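Local coordinates for protein 2-hydroxyisobutyryl-CoA synthetase (Aquincola tertiaricarbonis, PDB 6HDW) that belongs to the AMP-binding (ANL) superfamily and is a synthetase of the acyl-CoA synthetase kind, at residues A217-P222 and C246-G251. Residues are numbered along the deposited sequence; the frame is centred on the assembly and turned at random.
With 8LE ([[(2~{R},3~{S},4~{R},5~{R})-5-(6-aminopurin-9-yl)-3,4-bis(oxidanyl)oxolan-2-yl]methoxy-oxidanyl-phosphoryl] 2-methyl-2-oxidanyl-propanoate), chain B.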
loop_
_atom_site.group_PDB
_atom_site.type_symbol
_atom_site.label_atom_id
_atom_site.label_comp_id
_atom_site.label_asym_id
_atom_site.label_seq_id
_atom_site.Cartn_x
_atom_site.Cartn_y
_atom_site.Cartn_z
ATOM N N ALA A 217 11.487 11.837 8.971
ATOM C CA ALA A 217 11.546 11.850 7.504
ATOM C C ALA A 217 10.191 11.573 6.861
ATOM O O ALA A 217 9.369 10.851 7.432
ATOM C CB ALA A 217 12.580 10.843 7.013
ATOM N N PHE A 218 9.952 12.169 5.680
ATOM C CA PHE A 218 8.717 12.018 4.897
ATOM C C PHE A 218 9.058 11.709 3.449
ATOM O O PHE A 218 9.897 12.393 2.864
ATOM C CB PHE A 218 7.866 13.303 4.956
ATOM C CG PHE A 218 6.630 13.316 4.077
ATOM C CD1 PHE A 218 6.711 13.688 2.738
ATOM C CD2 PHE A 218 5.382 13.007 4.602
ATOM C CE1 PHE A 218 5.573 13.710 1.932
ATOM C CE2 PHE A 218 4.243 13.036 3.800
ATOM C CZ PHE A 218 4.345 13.385 2.470
ATOM N N TYR A 219 8.374 10.715 2.854
ATOM C CA TYR A 219 8.545 10.378 1.445
ATOM C C TYR A 219 7.218 10.495 0.704
ATOM O O TYR A 219 6.193 10.019 1.193
ATOM C CB TYR A 219 9.136 8.955 1.240
ATOM C CG TYR A 219 9.126 8.528 -0.219
ATOM C CD1 TYR A 219 10.145 8.917 -1.087
ATOM C CD2 TYR A 219 8.049 7.821 -0.751
ATOM C CE1 TYR A 219 10.110 8.580 -2.438
ATOM C CE2 TYR A 219 7.995 7.495 -2.106
ATOM C CZ TYR A 219 9.029 7.875 -2.944
ATOM O OH TYR A 219 8.970 7.574 -4.281
ATOM N N GLY A 220 7.284 11.057 -0.504
ATOM C CA GLY A 220 6.160 11.176 -1.424
ATOM C C GLY A 220 6.552 11.991 -2.634
ATOM O O GLY A 220 7.743 12.092 -2.942
ATOM N N THR A 221 5.554 12.595 -3.317
ATOM C CA THR A 221 5.798 13.493 -4.455
ATOM C C THR A 221 5.902 14.935 -3.933
ATOM O O THR A 221 5.277 15.247 -2.908
ATOM C CB THR A 221 4.692 13.397 -5.537
ATOM O OG1 THR A 221 3.424 13.795 -4.999
ATOM C CG2 THR A 221 4.620 12.019 -6.214
ATOM N N PRO A 222 6.650 15.842 -4.613
ATOM C CA PRO A 222 6.693 17.242 -4.146
ATOM C C PRO A 222 5.294 17.878 -4.136
ATOM O O PRO A 222 5.008 18.694 -3.261
ATOM C CB PRO A 222 7.632 17.928 -5.148
ATOM C CG PRO A 222 8.414 16.811 -5.784
ATOM C CD PRO A 222 7.466 15.657 -5.831
ATOM N N CYS A 246 13.562 16.129 7.573
ATOM C CA CYS A 246 13.613 16.149 6.122
ATOM C C CYS A 246 12.401 15.518 5.458
ATOM O O CYS A 246 11.614 14.805 6.080
ATOM C CB CYS A 246 14.914 15.543 5.598
ATOM S SG CYS A 246 14.874 13.745 5.395
ATOM N N LEU A 247 12.267 15.829 4.170
ATOM C CA LEU A 247 11.278 15.304 3.244
ATOM C C LEU A 247 12.108 14.937 2.024
ATOM O O LEU A 247 12.955 15.728 1.602
ATOM C CB LEU A 247 10.218 16.360 2.872
ATOM C CG LEU A 247 9.334 16.895 3.997
ATOM C CD1 LEU A 247 9.884 18.215 4.527
ATOM C CD2 LEU A 247 7.895 17.087 3.519
ATOM N N PHE A 248 11.933 13.720 1.515
ATOM C CA PHE A 248 12.656 13.255 0.339
ATOM C C PHE A 248 11.659 12.815 -0.712
ATOM O O PHE A 248 10.692 12.133 -0.400
ATOM C CB PHE A 248 13.743 12.220 0.687
ATOM C CG PHE A 248 13.320 10.834 1.109
ATOM C CD1 PHE A 248 12.816 10.598 2.385
ATOM C CD2 PHE A 248 13.553 9.738 0.281
ATOM C CE1 PHE A 248 12.475 9.305 2.794
ATOM C CE2 PHE A 248 13.224 8.443 0.697
ATOM C CZ PHE A 248 12.674 8.239 1.945
ATOM N N PHE A 249 11.815 13.315 -1.928
ATOM C CA PHE A 249 10.817 13.084 -2.961
ATOM C C PHE A 249 11.358 12.534 -4.246
ATOM O O PHE A 249 12.520 12.770 -4.592
ATOM C CB PHE A 249 10.090 14.413 -3.308
ATOM C CG PHE A 249 9.601 15.287 -2.175
ATOM C CD1 PHE A 249 8.565 14.867 -1.348
ATOM C CD2 PHE A 249 10.118 16.565 -1.990
ATOM C CE1 PHE A 249 8.104 15.679 -0.312
ATOM C CE2 PHE A 249 9.643 17.387 -0.963
ATOM C CZ PHE A 249 8.631 16.944 -0.142
ATOM N N SER A 250 10.450 11.882 -5.000
ATOM C CA SER A 250 10.635 11.378 -6.359
ATOM C C SER A 250 9.276 11.362 -7.084
ATOM O O SER A 250 8.228 11.472 -6.442
ATOM C CB SER A 250 11.279 9.992 -6.354
ATOM O OG SER A 250 10.357 8.959 -6.047
ATOM N N GLY A 251 9.306 11.233 -8.405
ATOM C CA GLY A 251 8.092 11.089 -9.192
ATOM C C GLY A 251 7.901 12.128 -10.260
ATOM O O GLY A 251 7.229 11.870 -11.257
HETATM C C2 8LE B . 12.275 14.936 -12.204
HETATM C CAA 8LE B . 9.694 5.430 -8.929
HETATM C CAZ 8LE B . 9.795 6.914 -9.328
HETATM C CAB 8LE B . 11.265 7.292 -9.592
HETATM O OAF 8LE B . 9.336 7.716 -8.249
HETATM C CAS 8LE B . 8.909 7.187 -10.570
HETATM O OAD 8LE B . 8.034 8.050 -10.541
HETATM O OAQ 8LE B . 9.151 6.395 -11.656
HETATM P PBC 8LE B . 8.184 6.220 -12.975
HETATM O OAI 8LE B . 6.682 6.006 -12.490
HETATM O OAE 8LE B . 8.700 5.128 -13.833
HETATM O "O5'" 8LE B . 8.261 7.592 -13.748
HETATM C "C5'" 8LE B . 9.569 8.042 -14.075
HETATM C "C4'" 8LE B . 9.476 9.422 -14.670
HETATM O "O4'" 8LE B . 9.035 10.336 -13.635
HETATM C "C3'" 8LE B . 10.860 9.821 -15.003
HETATM O "O3'" 8LE B . 11.162 9.395 -16.335
HETATM C "C2'" 8LE B . 10.772 11.343 -14.880
HETATM O "O2'" 8LE B . 10.121 11.969 -16.026
HETATM C "C1'" 8LE B . 9.888 11.501 -13.664
HETATM N N9 8LE B . 10.689 11.637 -12.405
HETATM C C8 8LE B . 10.874 10.736 -11.433
HETATM N N7 8LE B . 11.655 11.282 -10.508
HETATM C C5 8LE B . 11.976 12.518 -10.906
HETATM C C4 8LE B . 11.374 12.733 -12.090
HETATM N N3 8LE B . 11.490 13.916 -12.738
HETATM N N1 8LE B . 12.889 14.686 -10.974
HETATM C C6 8LE B . 12.709 13.504 -10.354
HETATM N N6 8LE B . 13.280 13.277 -9.178
HETATM O O HOH W 1 6.831 9.253 -5.162
#
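Tyr-219 reaches over Phe-248 and on to Ser-250: the inner atoms of its side chain lie against Phe-248, and the outer ones turn to the serine. Its CB sits over one face of the Phe-248 ring, offset toward the rim. With Tyr-219 CB 3.9 Å from the ring centroid and 23° off the normal, this meets the criteria for a CH-pi contact. Further out, Tyr-219 CG and CD1 approach Phe-248 O, CD1 at 3.3 Å. Tyr-219 CD1 also lies 3.6 Å from Phe-248 CE2, while the two ring planes are inclined at 53°. Tyr-219 CG lies anti to the backbone N (chi1 172°), and this carries the ring on, CE1 and CZ passing near Ser-250 OG, until Tyr-219 OH hydrogen-bonds Ser-250 OG at 2.6 Å. Ser-250 OG in turn bonds OAF of the bound 8LE at 2.7 Å, and a water bridges Tyr-219 OH to Ser-250 O. Tyr-219 OH has two polar partners, Ser-250 OG and the water, and Tyr-219 stands as a second-shell residue behind a ligand-contacting serine.

The backbones are neighbouring parallel strands of a five-stranded sheet, joined through helix 222-234 as a beta-alpha-beta unit, with the ligand at their C-terminal ends. Phe-248 N donates to Phe-218 O at 2.8 Å, nearly straight; Ser-250 N to Gly-220 O is weak.

On the other side of the sheet, Phe-218 CD1 touches Leu-247 CD2 at 3.7 Å, and Phe-218 CE1 lies at the edge of the Phe-249 ring, in its plane. Pro-222 CA lies over the centre of the Phe-249 ring, 4.0 Å from its centroid, in a second CH-pi contact. Next to it, Thr-221 OG1 caps helix 222-234 at Tyr-224 N and also bonds Phe-465 O.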